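Ent-copalyl diphosphate synthase (Streptomyces platensis, PDB 5BP8) is a largely helical protein of the terpene synthase kind, related in sequence to the squalene-hopene cyclases. Local coordinates at residues Tyr278-Leu292 with Thr310-His324. Residues are numbered along the deposited sequence; the frame is centred on the assembly and turned at random.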
ATOM      1  N   TYR A 278      15.901 -20.235 -11.411  1.00 33.27           N
ATOM      2  CA  TYR A 278      16.371 -18.964 -11.921  1.00 34.28           C
ATOM      3  C   TYR A 278      17.599 -18.622 -11.133  1.00 35.65           C
ATOM      4  O   TYR A 278      17.870 -19.229 -10.084  1.00 35.87           O
ATOM      5  CB  TYR A 278      15.331 -17.853 -11.705  1.00 33.62           C
ATOM      6  CG  TYR A 278      14.976 -17.694 -10.261  1.00 32.77           C
ATOM      7  CD1 TYR A 278      15.687 -16.818  -9.433  1.00 31.44           C
ATOM      8  CD2 TYR A 278      13.949 -18.435  -9.708  1.00 32.50           C
ATOM      9  CE1 TYR A 278      15.366 -16.685  -8.096  1.00 32.28           C
ATOM     10  CE2 TYR A 278      13.618 -18.308  -8.378  1.00 33.31           C
ATOM     11  CZ  TYR A 278      14.333 -17.445  -7.575  1.00 33.28           C
ATOM     12  OH  TYR A 278      13.981 -17.350  -6.257  1.00 34.10           O
ATOM     13  N   GLU A 279      18.333 -17.646 -11.645  1.00 37.74           N
ATOM     14  CA  GLU A 279      19.419 -17.025 -10.924  1.00 41.97           C
ATOM     15  C   GLU A 279      18.986 -15.595 -10.551  1.00 40.51           C
ATOM     16  O   GLU A 279      18.695 -14.768 -11.435  1.00 41.53           O
ATOM     17  CB  GLU A 279      20.660 -17.032 -11.813  1.00 44.25           C
ATOM     18  CG  GLU A 279      21.887 -16.373 -11.214  1.00 50.54           C
ATOM     19  CD  GLU A 279      22.466 -17.132 -10.037  1.00 55.38           C
ATOM     20  OE1 GLU A 279      22.121 -18.320  -9.836  1.00 58.42           O
ATOM     21  OE2 GLU A 279      23.295 -16.535  -9.318  1.00 60.36           O
ATOM     22  N   ALA A 280      18.931 -15.297  -9.253  1.00 39.28           N
ATOM     23  CA  ALA A 280      18.666 -13.926  -8.801  1.00 38.98           C
ATOM     24  C   ALA A 280      19.786 -13.031  -9.294  1.00 39.83           C
ATOM     25  O   ALA A 280      20.975 -13.339  -9.072  1.00 41.29           O
ATOM     26  CB  ALA A 280      18.572 -13.842  -7.289  1.00 37.93           C
ATOM     27  N   PRO A 281      19.428 -11.946 -10.002  1.00 39.34           N
ATOM     28  CA  PRO A 281      20.464 -11.014 -10.389  1.00 39.27           C
ATOM     29  C   PRO A 281      21.130 -10.439  -9.142  1.00 39.50           C
ATOM     30  O   PRO A 281      20.450 -10.051  -8.177  1.00 36.60           O
ATOM     31  CB  PRO A 281      19.698  -9.922 -11.157  1.00 38.52           C
ATOM     32  CG  PRO A 281      18.463 -10.589 -11.639  1.00 37.75           C
ATOM     33  CD  PRO A 281      18.110 -11.568 -10.566  1.00 37.39           C
ATOM     34  N   ALA A 282      22.457 -10.406  -9.165  1.00 38.34           N
ATOM     35  CA  ALA A 282      23.231  -9.859  -8.064  1.00 37.37           C
ATOM     36  C   ALA A 282      22.798  -8.449  -7.699  1.00 34.66           C
ATOM     37  O   ALA A 282      22.878  -8.077  -6.539  1.00 32.50           O
ATOM     38  CB  ALA A 282      24.711  -9.864  -8.421  1.00 38.14           C
ATOM     39  N   ALA A 283      22.385  -7.658  -8.689  1.00 34.68           N
ATOM     40  CA  ALA A 283      21.999  -6.284  -8.452  1.00 34.31           C
ATOM     41  C   ALA A 283      20.849  -6.183  -7.448  1.00 32.04           C
ATOM     42  O   ALA A 283      20.817  -5.226  -6.676  1.00 30.19           O
ATOM     43  CB  ALA A 283      21.627  -5.570  -9.758  1.00 35.66           C
ATOM     44  N   LEU A 284      19.917  -7.141  -7.445  1.00 29.72           N
ATOM     45  CA  LEU A 284      18.807  -7.074  -6.481  1.00 29.27           C
ATOM     46  C   LEU A 284      19.329  -7.336  -5.087  1.00 28.66           C
ATOM     47  O   LEU A 284      18.970  -6.634  -4.147  1.00 27.75           O
ATOM     48  CB  LEU A 284      17.687  -8.069  -6.788  1.00 30.00           C
ATOM     49  CG  LEU A 284      16.925  -7.833  -8.090  1.00 30.27           C
ATOM     50  CD1 LEU A 284      15.760  -8.797  -8.171  1.00 31.56           C
ATOM     51  CD2 LEU A 284      16.465  -6.389  -8.226  1.00 29.75           C
ATOM     52  N   LEU A 285      20.189  -8.349  -4.958  1.00 28.95           N
ATOM     53  CA  LEU A 285      20.668  -8.751  -3.652  1.00 29.39           C
ATOM     54  C   LEU A 285      21.600  -7.677  -3.120  1.00 29.12           C
ATOM     55  O   LEU A 285      21.567  -7.369  -1.923  1.00 29.09           O
ATOM     56  CB  LEU A 285      21.365 -10.119  -3.707  1.00 31.07           C
ATOM     57  CG  LEU A 285      20.601 -11.279  -4.352  1.00 31.78           C
ATOM     58  CD1 LEU A 285      21.429 -12.557  -4.395  1.00 33.58           C
ATOM     59  CD2 LEU A 285      19.301 -11.537  -3.626  1.00 33.37           C
ATOM     60  N   ASP A 286      22.409  -7.081  -3.998  1.00 28.78           N
ATOM     61  CA  ASP A 286      23.264  -5.952  -3.589  1.00 29.36           C
ATOM     62  C   ASP A 286      22.491  -4.739  -3.080  1.00 28.42           C
ATOM     63  O   ASP A 286      22.912  -4.121  -2.092  1.00 27.74           O
ATOM     64  CB  ASP A 286      24.171  -5.485  -4.728  1.00 30.59           C
ATOM     65  CG  ASP A 286      25.215  -6.517  -5.124  1.00 31.49           C
ATOM     66  OD1 ASP A 286      25.523  -7.442  -4.348  1.00 30.91           O
ATOM     67  OD2 ASP A 286      25.727  -6.366  -6.243  1.00 33.59           O
ATOM     68  N   SER A 287      21.404  -4.380  -3.775  1.00 26.09           N
ATOM     69  CA  SER A 287      20.507  -3.263  -3.356  1.00 26.08           C
ATOM     70  C   SER A 287      19.987  -3.519  -1.952  1.00 24.63           C
ATOM     71  O   SER A 287      20.053  -2.662  -1.084  1.00 25.50           O
ATOM     72  CB  SER A 287      19.310  -3.138  -4.315  1.00 25.91           C
ATOM     73  OG  SER A 287      18.313  -2.262  -3.809  1.00 23.90           O
ATOM     74  N   LEU A 288      19.470  -4.716  -1.729  1.00 25.23           N
ATOM     75  CA  LEU A 288      18.922  -5.049  -0.421  1.00 24.69           C
ATOM     76  C   LEU A 288      19.982  -5.042   0.670  1.00 26.72           C
ATOM     77  O   LEU A 288      19.760  -4.487   1.736  1.00 25.23           O
ATOM     78  CB  LEU A 288      18.215  -6.393  -0.458  1.00 24.44           C
ATOM     79  CG  LEU A 288      16.905  -6.459  -1.254  1.00 24.05           C
ATOM     80  CD1 LEU A 288      16.297  -7.829  -1.045  1.00 24.91           C
ATOM     81  CD2 LEU A 288      15.919  -5.366  -0.831  1.00 23.94           C
ATOM     82  N   GLU A 289      21.144  -5.651   0.420  1.00 27.17           N
ATOM     83  CA  GLU A 289      22.220  -5.620   1.428  1.00 29.76           C
ATOM     84  C   GLU A 289      22.713  -4.221   1.783  1.00 29.69           C
ATOM     85  O   GLU A 289      22.966  -3.916   2.960  1.00 31.20           O
ATOM     86  CB  GLU A 289      23.410  -6.481   0.972  1.00 31.87           C
ATOM     87  CG  GLU A 289      23.279  -7.904   1.410  1.00 33.40           C
ATOM     88  CD  GLU A 289      24.527  -8.738   1.136  1.00 34.51           C
ATOM     89  OE1 GLU A 289      25.323  -8.404   0.218  1.00 32.75           O
ATOM     90  OE2 GLU A 289      24.676  -9.736   1.853  1.00 35.01           O
ATOM     91  N   ALA A 290      22.860  -3.374   0.776  1.00 29.08           N
ATOM     92  CA  ALA A 290      23.270  -2.004   0.988  1.00 30.01           C
ATOM     93  C   ALA A 290      22.242  -1.262   1.814  1.00 30.42           C
ATOM     94  O   ALA A 290      22.599  -0.393   2.576  1.00 31.69           O
ATOM     95  CB  ALA A 290      23.478  -1.285  -0.336  1.00 31.23           C
ATOM     96  N   GLY A 291      20.962  -1.592   1.663  1.00 27.35           N
ATOM     97  CA  GLY A 291      19.938  -0.866   2.374  1.00 26.49           C
ATOM     98  C   GLY A 291      19.780  -1.307   3.817  1.00 25.72           C
ATOM     99  O   GLY A 291      19.349  -0.539   4.656  1.00 26.15           O
ATOM    100  N   LEU A 292      20.101  -2.558   4.087  1.00 26.33           N
ATOM    101  CA  LEU A 292      19.929  -3.142   5.403  1.00 28.02           C
ATOM    102  C   LEU A 292      20.937  -2.593   6.411  1.00 30.14           C
ATOM    103  O   LEU A 292      22.118  -2.517   6.115  1.00 32.82           O
ATOM    104  CB  LEU A 292      20.065  -4.651   5.265  1.00 29.20           C
ATOM    105  CG  LEU A 292      19.746  -5.526   6.460  1.00 30.94           C
ATOM    106  CD1 LEU A 292      18.329  -5.284   6.979  1.00 31.00           C
ATOM    107  CD2 LEU A 292      19.938  -6.959   6.012  1.00 31.66           C
ATOM    108  N   THR A 310      11.848  -5.348   7.027  1.00 19.99           N
ATOM    109  CA  THR A 310      13.133  -5.887   7.505  1.00 20.06           C
ATOM    110  C   THR A 310      13.101  -7.420   7.428  1.00 20.56           C
ATOM    111  O   THR A 310      14.031  -8.032   6.893  1.00 20.71           O
ATOM    112  CB  THR A 310      13.447  -5.405   8.939  1.00 21.04           C
ATOM    113  OG1 THR A 310      13.613  -3.983   8.936  1.00 20.62           O
ATOM    114  CG2 THR A 310      14.758  -6.019   9.459  1.00 22.32           C
ATOM    115  N   ALA A 311      12.027  -8.023   7.940  1.00 20.70           N
ATOM    116  CA  ALA A 311      11.875  -9.488   7.945  1.00 21.23           C
ATOM    117  C   ALA A 311      11.824 -10.031   6.519  1.00 21.90           C
ATOM    118  O   ALA A 311      12.506 -10.988   6.192  1.00 21.70           O
ATOM    119  CB  ALA A 311      10.645  -9.900   8.722  1.00 21.53           C
ATOM    120  N   ALA A 312      11.055  -9.381   5.637  1.00 20.56           N
ATOM    121  CA  ALA A 312      10.967  -9.832   4.253  1.00 20.61           C
ATOM    122  C   ALA A 312      12.324  -9.775   3.556  1.00 21.05           C
ATOM    123  O   ALA A 312      12.651 -10.636   2.743  1.00 22.16           O
ATOM    124  CB  ALA A 312       9.971  -8.991   3.462  1.00 19.99           C
ATOM    125  N   VAL A 313      13.072  -8.714   3.818  1.00 21.47           N
ATOM    126  CA  VAL A 313      14.351  -8.506   3.191  1.00 22.19           C
ATOM    127  C   VAL A 313      15.379  -9.524   3.701  1.00 23.25           C
ATOM    128  O   VAL A 313      16.112 -10.102   2.897  1.00 23.67           O
ATOM    129  CB  VAL A 313      14.833  -7.053   3.356  1.00 22.30           C
ATOM    130  CG1 VAL A 313      16.317  -6.928   3.045  1.00 22.83           C
ATOM    131  CG2 VAL A 313      14.042  -6.140   2.450  1.00 22.12           C
ATOM    132  N   LEU A 314      15.392  -9.771   5.006  1.00 23.31           N
ATOM    133  CA  LEU A 314      16.282 -10.789   5.590  1.00 24.88           C
ATOM    134  C   LEU A 314      15.983 -12.168   5.018  1.00 26.03           C
ATOM    135  O   LEU A 314      16.898 -12.895   4.649  1.00 26.32           O
ATOM    136  CB  LEU A 314      16.156 -10.818   7.101  1.00 25.11           C
ATOM    137  CG  LEU A 314      16.808  -9.647   7.841  1.00 25.27           C
ATOM    138  CD1 LEU A 314      16.272  -9.512   9.256  1.00 25.29           C
ATOM    139  CD2 LEU A 314      18.329  -9.849   7.852  1.00 26.46           C
ATOM    140  N   PHE A 315      14.703 -12.501   4.920  1.00 24.74           N
ATOM    141  CA  PHE A 315      14.245 -13.766   4.360  1.00 25.46           C
ATOM    142  C   PHE A 315      14.633 -13.867   2.894  1.00 25.22           C
ATOM    143  O   PHE A 315      15.155 -14.893   2.440  1.00 24.87           O
ATOM    144  CB  PHE A 315      12.708 -13.880   4.577  1.00 24.84           C
ATOM    145  CG  PHE A 315      12.082 -15.208   4.199  1.00 26.02           C
ATOM    146  CD1 PHE A 315      12.665 -16.431   4.525  1.00 25.91           C
ATOM    147  CD2 PHE A 315      10.812 -15.230   3.589  1.00 25.97           C
ATOM    148  CE1 PHE A 315      12.036 -17.618   4.170  1.00 26.39           C
ATOM    149  CE2 PHE A 315      10.178 -16.405   3.257  1.00 25.51           C
ATOM    150  CZ  PHE A 315      10.787 -17.612   3.555  1.00 26.58           C
ATOM    151  N   ALA A 316      14.422 -12.798   2.135  1.00 24.50           N
ATOM    152  CA  ALA A 316      14.771 -12.803   0.725  1.00 25.23           C
ATOM    153  C   ALA A 316      16.270 -13.013   0.497  1.00 26.51           C
ATOM    154  O   ALA A 316      16.670 -13.821  -0.362  1.00 27.37           O
ATOM    155  CB  ALA A 316      14.342 -11.494   0.077  1.00 24.63           C
ATOM    156  N   LEU A 317      17.079 -12.276   1.255  1.00 25.23           N
ATOM    157  CA  LEU A 317      18.527 -12.390   1.149  1.00 26.44           C
ATOM    158  C   LEU A 317      18.976 -13.802   1.499  1.00 27.22           C
ATOM    159  O   LEU A 317      19.739 -14.421   0.726  1.00 29.00           O
ATOM    160  CB  LEU A 317      19.237 -11.349   2.007  1.00 25.30           C
ATOM    161  CG  LEU A 317      19.211  -9.917   1.467  1.00 25.40           C
ATOM    162  CD1 LEU A 317      19.622  -8.946   2.561  1.00 24.96           C
ATOM    163  CD2 LEU A 317      20.078  -9.748   0.225  1.00 25.95           C
ATOM    164  N   ALA A 318      18.480 -14.323   2.614  1.00 26.82           N
ATOM    165  CA  ALA A 318      18.892 -15.644   3.093  1.00 29.04           C
ATOM    166  C   ALA A 318      18.476 -16.773   2.166  1.00 30.92           C
ATOM    167  O   ALA A 318      19.215 -17.751   1.986  1.00 31.12           O
ATOM    168  CB  ALA A 318      18.394 -15.875   4.506  1.00 29.19           C
ATOM    169  N   GLN A 319      17.308 -16.652   1.548  1.00 29.45           N
ATOM    170  CA  GLN A 319      16.887 -17.642   0.565  1.00 30.06           C
ATOM    171  C   GLN A 319      17.718 -17.628  -0.708  1.00 30.35           C
ATOM    172  O   GLN A 319      17.659 -18.581  -1.494  1.00 31.80           O
ATOM    173  CB  GLN A 319      15.406 -17.488   0.202  1.00 27.55           C
ATOM    174  CG  GLN A 319      14.483 -17.816   1.338  1.00 26.61           C
ATOM    175  CD  GLN A 319      13.043 -17.924   0.904  1.00 27.38           C
ATOM    176  OE1 GLN A 319      12.525 -19.023   0.755  1.00 27.48           O
ATOM    177  NE2 GLN A 319      12.382 -16.774   0.698  1.00 26.11           N
ATOM    178  N   HIS A 320      18.452 -16.558  -0.944  1.00 29.30           N
ATOM    179  CA  HIS A 320      19.249 -16.456  -2.152  1.00 30.98           C
ATOM    180  C   HIS A 320      20.748 -16.383  -1.857  1.00 31.20           C
ATOM    181  O   HIS A 320      21.505 -15.781  -2.601  1.00 32.16           O
ATOM    182  CB  HIS A 320      18.760 -15.280  -2.988  1.00 29.40           C
ATOM    183  CG  HIS A 320      17.371 -15.480  -3.495  1.00 29.07           C
ATOM    184  ND1 HIS A 320      16.259 -15.099  -2.781  1.00 27.82           N
ATOM    185  CD2 HIS A 320      16.911 -16.069  -4.618  1.00 29.36           C
ATOM    186  CE1 HIS A 320      15.176 -15.433  -3.448  1.00 28.19           C
ATOM    187  NE2 HIS A 320      15.543 -16.026  -4.564  1.00 29.45           N
ATOM    188  N   GLY A 321      21.148 -17.001  -0.752  1.00 33.33           N
ATOM    189  CA  GLY A 321      22.559 -17.239  -0.456  1.00 36.10           C
ATOM    190  C   GLY A 321      23.276 -16.164   0.333  1.00 37.12           C
ATOM    191  O   GLY A 321      24.504 -16.211   0.442  1.00 36.26           O
ATOM    192  N   ARG A 322      22.538 -15.191   0.880  1.00 34.69           N
ATOM    193  CA  ARG A 322      23.147 -14.104   1.650  1.00 32.89           C
ATOM    194  C   ARG A 322      22.509 -14.025   3.016  1.00 34.50           C
ATOM    195  O   ARG A 322      21.572 -13.240   3.250  1.00 33.86           O
ATOM    196  CB  ARG A 322      23.056 -12.775   0.911  1.00 33.31           C
ATOM    197  CG  ARG A 322      23.732 -12.820  -0.445  1.00 32.73           C
ATOM    198  CD  ARG A 322      24.148 -11.465  -0.944  1.00 33.46           C
ATOM    199  NE  ARG A 322      24.493 -11.552  -2.359  1.00 33.80           N
ATOM    200  CZ  ARG A 322      24.794 -10.512  -3.131  1.00 34.28           C
ATOM    201  NH1 ARG A 322      24.852  -9.277  -2.649  1.00 34.02           N
ATOM    202  NH2 ARG A 322      25.051 -10.713  -4.406  1.00 36.60           N
ATOM    203  N   THR A 323      23.000 -14.869   3.921  1.00 33.14           N
ATOM    204  CA  THR A 323      22.423 -15.005   5.242  1.00 33.94           C
ATOM    205  C   THR A 323      22.991 -13.988   6.221  1.00 35.02           C
ATOM    206  O   THR A 323      24.205 -13.891   6.399  1.00 36.00           O
ATOM    207  CB  THR A 323      22.633 -16.424   5.789  1.00 35.51           C
ATOM    208  OG1 THR A 323      22.000 -17.356   4.915  1.00 40.01           O
ATOM    209  CG2 THR A 323      22.025 -16.575   7.163  1.00 35.57           C
ATOM    210  N   HIS A 324      22.112 -13.218   6.850  1.00 32.72           N
ATOM    211  CA  HIS A 324      22.507 -12.248   7.860  1.00 33.45           C
ATOM    212  C   HIS A 324      21.740 -12.572   9.110  1.00 33.50           C
ATOM    213  O   HIS A 324      20.530 -12.821   9.036  1.00 32.31           O
ATOM    214  CB  HIS A 324      22.139 -10.818   7.439  1.00 35.64           C
ATOM    215  CG  HIS A 324      22.847 -10.357   6.213  1.00 37.73           C
ATOM    216  ND1 HIS A 324      23.968  -9.562   6.257  1.00 43.76           N
ATOM    217  CD2 HIS A 324      22.622 -10.619   4.909  1.00 39.81           C
ATOM    218  CE1 HIS A 324      24.389  -9.330   5.027  1.00 42.39           C
ATOM    219  NE2 HIS A 324      23.586  -9.961   4.191  1.00 41.31           N
TER
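Arg322 NH1 is shared by two carboxylates of helix 282-291 in a salt-bridge network. Its bond to Asp286 OD1, 2.6 Å, is nearly straight and lies in the guanidinium plane; the one to Glu289 OE1, 3.0 Å, is more bent and comes from above that carboxylate's plane. Arginine suits this place because its chain, extended from CG to NE, spans the gap and its flat head can meet both acids at its edge while Leu285 CB sits 3.5 Å above its centre.

Glu289 divides its oxygens: OE2 takes a bond of 2.6 Å from His324 NE2 on its anti side, with ring and carboxylate almost perpendicular (84°). The two bonds together would limit the carboxylate's rotation, and its charge would probably be eased by the arginine. Near the start of segment 278-292, Tyr278 OH and His320 NE2 share a hydrogen bond of 2.7 Å, while His320 ND1 donates to Ala316 O at 2.8 Å; histidine suits because its two nitrogens can bond on different sides.

Alongside these polar groups, leucines of helix 282-291 meet Val313, Ala316 and Leu317, their branched ends touching several partners. Leu317 CD2 packs 3.9 Å from Leu288 CB. Leu292 has CG anti to the backbone N (chi1 -172°), which carries CD2 over to Leu314 and Leu317.

Helices 282-291 and 310-319, consecutive and loop-joined, run roughly antiparallel (137°; closest axis approach 10.3 Å), consistent with this family's helical barrels. Helix 260-274 touches both, helix 7-20 the start of the first, and helix 349-365 the second.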